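Local atomic coordinates of epsin-2 (Saccharomyces cerevisiae, PDB entry 6ENR), a protein that binds membranes rich in phosphatidylinositol 4,5-bisphosphate or 3,5-bisphosphate through its N-terminal ENTH domain and is required for endocytosis and actin localization. Residues V21-A26 with D40-R45. Residues are numbered along the deposited sequence; the frame is centred on the assembly and turned at random.
Sequences VLVRDA and DDLAQR
The axes of helix segments 21-26 and 40-45 pass 10.6 Å apart, their directions 138° from parallel, and Val-23 and Leu-42 have the nearest CA atoms. Leu-22 and Leu-42 carry the apolar part, lying alongside each other with their side chains pointing opposite ways, CG of Leu-22 3.8 Å from CD2 of Leu-42. The methyls of Leu-42 also meet Val-23 and Ala-26: CD2 lies 4.0 Å from CB of Val-23, while CD1 meets CB of Ala-26 at 4.1 Å. Ile-55 of helix 49-63 touches both Val-23 and Leu-42, tying the pair into the helical bundle of the ENTH domain.

Leu-22 has CG anti to its backbone N (chi1 -179°), and its CD2 methyl sits above the plane of the Arg-45 guanidinium, off its centre, 3.5 Å from NE. The same CD2 is 3.5 Å from OD2 of Asp-41. That guanidinium grips Asp-41 side-on. NE donates almost straight (174°) to OD1, arriving from above the carboxylate plane, and NH2 reaches OD2 at 3.1 Å. NH1 hydrogen-bonds to Thr-19 OG1, at the start of helix 19-26, and to Ser-17 O just before it.

Helix 19-26 is thus joined to helix 36-45 by leucine packing beside an ion pair. The hydrogen bonds on NE, NH2 and NH1 hold the guanidinium in its orientation, and Asp-41 probably offsets part of the Arg-45 charge beside the Leu-22 methyl.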
loop_
_atom_site.group_PDB
_atom_site.type_symbol
_atom_site.label_atom_id
_atom_site.label_comp_id
_atom_site.label_asym_id
_atom_site.label_seq_id
_atom_site.Cartn_x
_atom_site.Cartn_y
_atom_site.Cartn_z
ATOM N N VAL A 21 -4.889 7.302 13.175
ATOM C CA VAL A 21 -5.266 6.018 13.794
ATOM C C VAL A 21 -5.746 4.981 12.761
ATOM O O VAL A 21 -5.485 3.775 12.868
ATOM C CB VAL A 21 -6.413 6.214 14.839
ATOM C CG1 VAL A 21 -6.911 4.882 15.347
ATOM C CG2 VAL A 21 -5.976 7.084 15.994
ATOM N N LEU A 22 -6.491 5.434 11.777
ATOM C CA LEU A 22 -6.975 4.557 10.756
ATOM C C LEU A 22 -5.829 3.932 9.931
ATOM O O LEU A 22 -5.901 2.701 9.605
ATOM C CB LEU A 22 -7.850 5.307 9.788
ATOM C CG LEU A 22 -8.500 4.608 8.648
ATOM C CD1 LEU A 22 -9.363 3.439 9.073
ATOM C CD2 LEU A 22 -9.367 5.648 7.892
ATOM N N VAL A 23 -4.893 4.789 9.512
ATOM C CA VAL A 23 -3.753 4.346 8.644
ATOM C C VAL A 23 -2.774 3.492 9.471
ATOM O O VAL A 23 -2.262 2.487 8.969
ATOM C CB VAL A 23 -3.045 5.446 7.800
ATOM C CG1 VAL A 23 -2.158 6.365 8.613
ATOM C CG2 VAL A 23 -2.146 4.843 6.716
ATOM N N ARG A 24 -2.593 3.855 10.760
ATOM C CA ARG A 24 -1.765 3.054 11.686
ATOM C C ARG A 24 -2.398 1.678 11.913
ATOM O O ARG A 24 -1.749 0.610 11.775
ATOM C CB ARG A 24 -1.547 3.882 13.004
ATOM C CG ARG A 24 -0.644 3.271 14.093
ATOM C CD ARG A 24 -0.823 3.993 15.453
ATOM N NE ARG A 24 -2.150 3.708 16.064
ATOM C CZ ARG A 24 -2.616 4.229 17.208
ATOM N NH1 ARG A 24 -1.879 5.085 17.917
ATOM N NH2 ARG A 24 -3.825 3.893 17.653
ATOM N N ASP A 25 -3.714 1.627 12.145
ATOM C CA ASP A 25 -4.351 0.333 12.371
ATOM C C ASP A 25 -4.382 -0.559 11.148
ATOM O O ASP A 25 -4.164 -1.813 11.236
ATOM C CB ASP A 25 -5.760 0.562 12.938
ATOM C CG ASP A 25 -5.736 1.139 14.337
ATOM O OD1 ASP A 25 -4.656 1.286 14.946
ATOM O OD2 ASP A 25 -6.838 1.498 14.839
ATOM N N ALA A 26 -4.580 0.063 10.000
ATOM C CA ALA A 26 -4.639 -0.628 8.724
ATOM C C ALA A 26 -3.325 -1.350 8.361
ATOM O O ALA A 26 -3.360 -2.247 7.564
ATOM C CB ALA A 26 -4.973 0.347 7.616
ATOM N N ASP A 40 -11.735 1.308 2.039
ATOM C CA ASP A 40 -12.612 2.312 1.429
ATOM C C ASP A 40 -12.676 3.665 2.172
ATOM O O ASP A 40 -12.711 4.696 1.513
ATOM C CB ASP A 40 -13.995 1.769 1.130
ATOM C CG ASP A 40 -14.579 2.492 -0.093
ATOM O OD1 ASP A 40 -14.044 2.338 -1.286
ATOM O OD2 ASP A 40 -15.436 3.297 0.160
ATOM N N ASP A 41 -12.493 3.683 3.499
ATOM C CA ASP A 41 -12.467 4.941 4.211
ATOM C C ASP A 41 -11.160 5.691 3.851
ATOM O O ASP A 41 -11.170 6.862 3.511
ATOM C CB ASP A 41 -12.563 4.600 5.687
ATOM C CG ASP A 41 -12.911 5.781 6.567
ATOM O OD1 ASP A 41 -13.221 6.922 6.122
ATOM O OD2 ASP A 41 -12.899 5.526 7.774
ATOM N N LEU A 42 -10.040 4.994 3.869
ATOM C CA LEU A 42 -8.761 5.542 3.359
ATOM C C LEU A 42 -8.895 6.125 2.006
ATOM O O LEU A 42 -8.491 7.272 1.769
ATOM C CB LEU A 42 -7.624 4.556 3.408
ATOM C CG LEU A 42 -7.243 4.219 4.878
ATOM C CD1 LEU A 42 -6.487 2.925 4.866
ATOM C CD2 LEU A 42 -6.346 5.272 5.534
ATOM N N ALA A 43 -9.518 5.370 1.118
ATOM C CA ALA A 43 -9.677 5.834 -0.212
ATOM C C ALA A 43 -10.466 7.079 -0.268
ATOM O O ALA A 43 -10.026 8.060 -0.911
ATOM C CB ALA A 43 -10.291 4.749 -1.114
ATOM N N GLN A 44 -11.575 7.136 0.476
ATOM C CA GLN A 44 -12.334 8.369 0.507
ATOM C C GLN A 44 -11.575 9.580 1.047
ATOM O O GLN A 44 -11.655 10.718 0.531
ATOM C CB GLN A 44 -13.584 8.205 1.301
ATOM C CG GLN A 44 -14.627 7.306 0.647
ATOM C CD GLN A 44 -14.685 7.267 -0.892
ATOM O OE1 GLN A 44 -14.909 8.299 -1.601
ATOM N NE2 GLN A 44 -14.543 6.040 -1.431
ATOM N N ARG A 45 -10.837 9.323 2.082
ATOM C CA ARG A 45 -10.061 10.381 2.731
ATOM C C ARG A 45 -8.908 10.888 1.900
ATOM O O ARG A 45 -8.452 12.051 2.055
ATOM C CB ARG A 45 -9.585 9.891 4.072
ATOM C CG ARG A 45 -10.720 9.616 5.038
ATOM C CD ARG A 45 -10.169 9.336 6.392
ATOM N NE ARG A 45 -11.049 8.622 7.294
ATOM C CZ ARG A 45 -11.018 8.728 8.642
ATOM N NH1 ARG A 45 -10.162 9.527 9.268
ATOM N NH2 ARG A 45 -11.859 7.976 9.363
#